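Long-range contacts in BB0689 (Borrelia burgdorferi, PDB 4D53), which is an outer surface lipoprotein of the CAP superfamily whose molecular function is unknown: residues E39-E44 with H69-S74; T62-R67 with T78-A83. All coordinates share one frame; numbering follows the deposited sequence.

R67 of helix 64-69 and Y71 of the loop after it illustrate how a short helix and its exit can be tied to both a long helix and a sheet. Contact 1 joins helix 36-52 to the loop that follows helix 64-69, and contact 2 joins the start of helix 64-69 to strand 75-84, an outermost strand of the mixed sheet. Along the chain the segments alternate, 39-44, 62-67, 69-74 and 78-83, so the two contacts interlock. Their centres lie about 10 Å apart and they touch where V41 CG1 packs on R67 O, 3.7 Å away. Helix 64-69 and its following loop are thereby joined to helix 36-52 and strand 75-84 within the CAP domain.

Contact 1 of 2, residues E39-E44 with H69-S74; sequences EKVAKE and HKYDQS
The ring of Y71 stands between two lysine side chains and points its hydroxyl at a glutamate, with helix 36-52 supplying three of the groups around it. K40 crosses the ring at about a right angle. With CG anti to the backbone N and chi2 extended (-156°), its chain carries CD over the centre of one face, 3.8 Å from the Y71 ring centroid, as a CH-pi contact. The bend at chi3 (-51°) then turns CE and NZ back over the same face, and NZ makes a cation-pi interaction 4.0 Å from the centroid. K70 sets its CG over the opposite face, so aliphatic lysine carbons sandwich the ring. At the edge, V41 CG2 lies 3.6 Å from Y71 CD2, the two side chains running antiparallel alongside one another. E44 meets Y71 tip to tip: Y71 OH donates to the syn lone pair of E44 OE1 at 2.7 Å and lies 2.8 Å from E44 OE2, in the mouth of a carboxylate turned 78° from the ring plane. K70 NZ, 4.1 Å from E44 OE1, is too far for a salt bridge but may add a favourable field. Beyond the ring, D72 OD1 accepts from S74 N (2.9 Å) on its anti lone pair and, in a very short bond (2.4 Å), from S74 OG on its syn one; D72 OD2 forms a salt bridge with R134. The first bond makes an Asx turn just before strand 75-84. In this CAP domain, a tyrosine from the loop after helix 64-69 thus lies against helix 36-52, met by K40 and E44, four residues apart.

Contact 2 of 2, residues T62-R67 with T78-A83; sequences TTPMQR and TREILA
E80 OE2 is gripped by two donors: R67 NH2, in a salt bridge 3.0 Å long, and water 1, at 2.6 Å. The arginine bond is fairly straight (160°) and uses the syn lone pair of E80 OE2, yet R67 NH2 is also 3.0 Å from E80 OE1, so one nitrogen faces both oxygens. The guanidinium and carboxylate planes, 15° apart, are nearly coplanar, though the two side chains cross at about a right angle. Water 1 also accepts from R67 NE at 2.9 Å, bridging the same two groups. R67 NH1 donates to T62 OG1, 2.8 Å away. T62 OG1, the E80 carboxylate and water 1 all lie in the guanidinium plane and together fix its rotation, while the T63-P64 peptide stacks on one face. R67 NH2 also bonds to H57 O. E80, extended beyond CG, offers OE1 to H57 ND1. Such a crowd of bonds would be expected to keep E80 charged.

Apolar atoms pack beside this network. P64 CG rests 3.9 Å from E80 CB. The T78 methyl, between backbone N and carbonyl carbon, is thereby set against M65, with CG2 3.7 Å from M65 CA and close to its CB and SD, while OG1, anti to N, turns to F131 O.

Helix 64-69 is thus braced against strand 75-84, with Y45 of helix 36-52 meeting both R67 (cation-pi) and E80; L82 touches that helix as well, whereas I81 and A83 pack on helix 91-96, consistent with the layered alpha-beta-alpha CAP fold.

Contact 1 of 2, residues E39-E44 with H69-S74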
loop_
_atom_site.group_PDB
_atom_site.type_symbol
_atom_site.label_atom_id
_atom_site.label_comp_id
_atom_site.label_asym_id
_atom_site.label_seq_id
_atom_site.Cartn_x
_atom_site.Cartn_y
_atom_site.Cartn_z
ATOM N N GLU A 39 -5.400 -5.648 -2.669
ATOM C CA GLU A 39 -4.746 -5.227 -3.897
ATOM C C GLU A 39 -5.689 -4.384 -4.798
ATOM O O GLU A 39 -5.270 -3.396 -5.398
ATOM C CB GLU A 39 -4.210 -6.405 -4.708
ATOM C CG GLU A 39 -2.904 -6.965 -4.141
ATOM C CD GLU A 39 -2.192 -7.878 -5.086
ATOM O OE1 GLU A 39 -2.901 -8.607 -5.784
ATOM O OE2 GLU A 39 -0.955 -7.967 -5.115
ATOM N N LYS A 40 -6.961 -4.781 -4.841
ATOM C CA LYS A 40 -7.950 -4.066 -5.686
ATOM C C LYS A 40 -8.227 -2.664 -5.102
ATOM O O LYS A 40 -8.228 -1.686 -5.844
ATOM C CB LYS A 40 -9.258 -4.855 -5.773
ATOM C CG LYS A 40 -10.333 -4.222 -6.676
ATOM C CD LYS A 40 -11.782 -4.593 -6.379
ATOM C CE LYS A 40 -11.993 -6.090 -6.277
ATOM N NZ LYS A 40 -13.342 -6.369 -5.674
ATOM N N VAL A 41 -8.402 -2.570 -3.805
ATOM C CA VAL A 41 -8.658 -1.277 -3.135
ATOM C C VAL A 41 -7.441 -0.346 -3.331
ATOM O O VAL A 41 -7.630 0.825 -3.618
ATOM C CB VAL A 41 -9.001 -1.484 -1.648
ATOM C CG1 VAL A 41 -9.204 -0.179 -0.901
ATOM C CG2 VAL A 41 -10.290 -2.332 -1.516
ATOM N N ALA A 42 -6.222 -0.873 -3.161
ATOM C CA ALA A 42 -5.000 -0.070 -3.308
ATOM C C ALA A 42 -4.863 0.451 -4.710
ATOM O O ALA A 42 -4.476 1.606 -4.904
ATOM C CB ALA A 42 -3.772 -0.891 -2.902
ATOM N N LYS A 43 -5.147 -0.369 -5.736
ATOM C CA LYS A 43 -5.073 0.065 -7.080
ATOM C C LYS A 43 -6.082 1.173 -7.436
ATOM O O LYS A 43 -5.718 2.180 -8.036
ATOM C CB LYS A 43 -5.220 -1.118 -8.081
ATOM C CG LYS A 43 -5.119 -0.704 -9.542
ATOM C CD LYS A 43 -5.263 -1.931 -10.494
ATOM C CE LYS A 43 -4.996 -1.568 -11.943
ATOM N NZ LYS A 43 -5.126 -2.758 -12.809
ATOM N N GLU A 44 -7.299 1.005 -6.965
ATOM C CA GLU A 44 -8.360 1.993 -7.263
ATOM C C GLU A 44 -8.019 3.333 -6.650
ATOM O O GLU A 44 -8.166 4.405 -7.272
ATOM C CB GLU A 44 -9.686 1.515 -6.698
ATOM C CG GLU A 44 -10.227 0.340 -7.519
ATOM C CD GLU A 44 -11.701 -0.044 -7.221
ATOM O OE1 GLU A 44 -12.416 0.669 -6.416
ATOM O OE2 GLU A 44 -12.079 -1.088 -7.841
ATOM N N HIS A 69 -14.017 -1.396 3.161
ATOM C CA HIS A 69 -15.400 -1.878 3.432
ATOM C C HIS A 69 -16.334 -1.761 2.261
ATOM O O HIS A 69 -17.366 -2.396 2.236
ATOM C CB HIS A 69 -16.025 -1.200 4.602
ATOM C CG HIS A 69 -15.556 -1.724 5.895
ATOM N ND1 HIS A 69 -15.883 -1.138 7.095
ATOM C CD2 HIS A 69 -14.727 -2.751 6.183
ATOM C CE1 HIS A 69 -15.301 -1.803 8.075
ATOM N NE2 HIS A 69 -14.586 -2.780 7.544
ATOM N N LYS A 70 -15.967 -1.007 1.253
ATOM C CA LYS A 70 -16.762 -0.999 0.039
ATOM C C LYS A 70 -16.782 -2.345 -0.659
ATOM O O LYS A 70 -17.732 -2.659 -1.350
ATOM C CB LYS A 70 -16.240 0.080 -0.916
ATOM C CG LYS A 70 -16.566 -0.117 -2.378
ATOM C CD LYS A 70 -16.235 1.140 -3.187
ATOM C CE LYS A 70 -16.623 1.010 -4.656
ATOM N NZ LYS A 70 -16.105 2.191 -5.412
ATOM N N TYR A 71 -15.721 -3.130 -0.512
ATOM C CA TYR A 71 -15.671 -4.440 -1.073
ATOM C C TYR A 71 -15.752 -5.527 -0.063
ATOM O O TYR A 71 -16.120 -6.638 -0.448
ATOM C CB TYR A 71 -14.399 -4.625 -1.832
ATOM C CG TYR A 71 -14.360 -3.735 -3.003
ATOM C CD1 TYR A 71 -15.249 -3.932 -4.063
ATOM C CD2 TYR A 71 -13.492 -2.651 -3.057
ATOM C CE1 TYR A 71 -15.249 -3.100 -5.156
ATOM C CE2 TYR A 71 -13.457 -1.827 -4.172
ATOM C CZ TYR A 71 -14.343 -2.056 -5.217
ATOM O OH TYR A 71 -14.390 -1.231 -6.313
ATOM N N ASP A 72 -15.387 -5.274 1.198
ATOM C CA ASP A 72 -15.347 -6.367 2.155
ATOM C C ASP A 72 -15.378 -5.882 3.553
ATOM O O ASP A 72 -14.417 -5.373 4.110
ATOM C CB ASP A 72 -14.144 -7.294 1.872
ATOM C CG ASP A 72 -14.137 -8.540 2.752
ATOM O OD1 ASP A 72 -14.844 -8.569 3.796
ATOM O OD2 ASP A 72 -13.341 -9.448 2.451
ATOM N N GLN A 73 -16.523 -6.084 4.179
ATOM C CA GLN A 73 -16.815 -5.440 5.436
ATOM C C GLN A 73 -16.229 -6.231 6.575
ATOM O O GLN A 73 -16.197 -5.748 7.683
ATOM C CB GLN A 73 -18.324 -5.343 5.582
ATOM C CG GLN A 73 -18.853 -3.953 5.780
ATOM C CD GLN A 73 -20.351 -3.999 5.701
ATOM O OE1 GLN A 73 -20.914 -4.018 4.615
ATOM N NE2 GLN A 73 -21.007 -4.096 6.854
ATOM N N SER A 74 -15.715 -7.427 6.285
ATOM C CA SER A 74 -15.158 -8.276 7.338
ATOM C C SER A 74 -13.822 -7.793 7.934
ATOM O O SER A 74 -13.461 -8.189 9.039
ATOM C CB SER A 74 -15.043 -9.730 6.875
ATOM O OG SER A 74 -14.188 -9.880 5.749
#

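Contact 2 of 2, residues T62-R67 with T78-A83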
loop_
_atom_site.group_PDB
_atom_site.type_symbol
_atom_site.label_atom_id
_atom_site.label_comp_id
_atom_site.label_asym_id
_atom_site.label_seq_id
_atom_site.Cartn_x
_atom_site.Cartn_y
_atom_site.Cartn_z
ATOM N N THR A 62 -13.395 9.859 2.254
ATOM C CA THR A 62 -13.255 8.476 2.617
ATOM C C THR A 62 -12.028 8.264 3.493
ATOM O O THR A 62 -11.152 9.112 3.607
ATOM C CB THR A 62 -13.133 7.557 1.379
ATOM O OG1 THR A 62 -11.903 7.796 0.650
ATOM C CG2 THR A 62 -14.332 7.816 0.442
ATOM N N THR A 63 -12.039 7.162 4.195
ATOM C CA THR A 63 -10.930 6.720 5.000
ATOM C C THR A 63 -10.442 5.338 4.471
ATOM O O THR A 63 -11.153 4.649 3.749
ATOM C CB THR A 63 -11.420 6.569 6.431
ATOM O OG1 THR A 63 -10.332 6.244 7.249
ATOM C CG2 THR A 63 -12.320 5.437 6.534
ATOM N N PRO A 64 -9.216 4.910 4.831
ATOM C CA PRO A 64 -8.778 3.568 4.379
ATOM C C PRO A 64 -9.742 2.463 4.731
ATOM O O PRO A 64 -10.063 1.631 3.856
ATOM C CB PRO A 64 -7.463 3.376 5.125
ATOM C CG PRO A 64 -6.960 4.760 5.308
ATOM C CD PRO A 64 -8.155 5.605 5.560
ATOM N N MET A 65 -10.206 2.421 5.983
ATOM C CA MET A 65 -11.215 1.352 6.373
ATOM C C MET A 65 -12.471 1.366 5.516
ATOM O O MET A 65 -12.939 0.336 5.039
ATOM C CB MET A 65 -11.620 1.448 7.857
ATOM C CG MET A 65 -12.483 0.265 8.328
ATOM S SD MET A 65 -11.551 -0.917 9.333
ATOM C CE MET A 65 -11.123 0.088 10.759
ATOM N N GLN A 66 -12.997 2.570 5.276
ATOM C CA GLN A 66 -14.186 2.748 4.477
ATOM C C GLN A 66 -13.950 2.319 3.055
ATOM O O GLN A 66 -14.798 1.717 2.432
ATOM C CB GLN A 66 -14.504 4.227 4.582
ATOM C CG GLN A 66 -15.716 4.833 3.974
ATOM C CD GLN A 66 -15.911 6.280 4.505
ATOM O OE1 GLN A 66 -15.414 6.666 5.601
ATOM N NE2 GLN A 66 -16.641 7.086 3.721
ATOM N N ARG A 67 -12.760 2.608 2.499
ATOM C CA ARG A 67 -12.468 2.205 1.155
ATOM C C ARG A 67 -12.411 0.671 1.055
ATOM O O ARG A 67 -12.811 0.109 0.063
ATOM C CB ARG A 67 -11.135 2.806 0.660
ATOM C CG ARG A 67 -11.315 4.269 0.357
ATOM C CD ARG A 67 -10.163 4.928 -0.347
ATOM N NE ARG A 67 -8.964 4.940 0.451
ATOM C CZ ARG A 67 -8.648 5.890 1.350
ATOM N NH1 ARG A 67 -9.439 6.909 1.622
ATOM N NH2 ARG A 67 -7.525 5.817 2.032
ATOM N N THR A 78 -7.282 -2.051 9.973
ATOM C CA THR A 78 -6.524 -1.755 8.754
ATOM C C THR A 78 -5.481 -0.635 8.903
ATOM O O THR A 78 -5.626 0.233 9.796
ATOM C CB THR A 78 -7.483 -1.391 7.649
ATOM O OG1 THR A 78 -6.753 -1.401 6.411
ATOM C CG2 THR A 78 -8.092 -0.005 7.911
ATOM N N ARG A 79 -4.419 -0.669 8.068
ATOM C CA ARG A 79 -3.457 0.463 7.966
ATOM C C ARG A 79 -3.142 0.728 6.509
ATOM O O ARG A 79 -3.184 -0.219 5.696
ATOM C CB ARG A 79 -2.145 0.157 8.584
ATOM C CG ARG A 79 -2.296 -0.085 10.076
ATOM C CD ARG A 79 -1.242 -1.022 10.497
ATOM N NE ARG A 79 -1.381 -1.381 11.912
ATOM C CZ ARG A 79 -1.089 -0.555 12.893
ATOM N NH1 ARG A 79 -0.683 0.678 12.616
ATOM N NH2 ARG A 79 -1.133 -0.973 14.147
ATOM N N GLU A 80 -2.715 1.961 6.235
ATOM C CA GLU A 80 -2.412 2.391 4.855
ATOM C C GLU A 80 -1.140 3.188 4.867
ATOM O O GLU A 80 -0.991 4.111 5.722
ATOM C CB GLU A 80 -3.542 3.252 4.331
ATOM C CG GLU A 80 -3.222 3.857 2.954
ATOM C CD GLU A 80 -4.418 4.638 2.404
ATOM O OE1 GLU A 80 -4.564 5.852 2.746
ATOM O OE2 GLU A 80 -5.188 4.026 1.614
ATOM N N ILE A 81 -0.212 2.892 3.953
ATOM C CA ILE A 81 0.938 3.729 3.721
ATOM C C ILE A 81 0.994 4.156 2.245
ATOM O O ILE A 81 0.715 3.320 1.371
ATOM C CB ILE A 81 2.279 3.071 4.159
ATOM C CG1 ILE A 81 2.500 1.742 3.487
ATOM C CG2 ILE A 81 2.295 2.796 5.727
ATOM C CD1 ILE A 81 3.799 0.967 3.760
ATOM N N LEU A 82 1.443 5.399 2.013
ATOM C CA LEU A 82 1.595 5.962 0.721
ATOM C C LEU A 82 2.969 6.400 0.479
ATOM O O LEU A 82 3.687 6.766 1.431
ATOM C CB LEU A 82 0.619 7.162 0.601
ATOM C CG LEU A 82 -0.810 6.933 1.064
ATOM C CD1 LEU A 82 -1.599 8.215 1.099
ATOM C CD2 LEU A 82 -1.534 5.952 0.105
ATOM N N ALA A 83 3.362 6.516 -0.779
ATOM C CA ALA A 83 4.586 7.134 -1.211
ATOM C C ALA A 83 4.437 7.693 -2.612
ATOM O O ALA A 83 3.683 7.154 -3.403
ATOM C CB ALA A 83 5.784 6.209 -1.168
HETATM O O HOH W 1 -7.055 2.785 0.227
#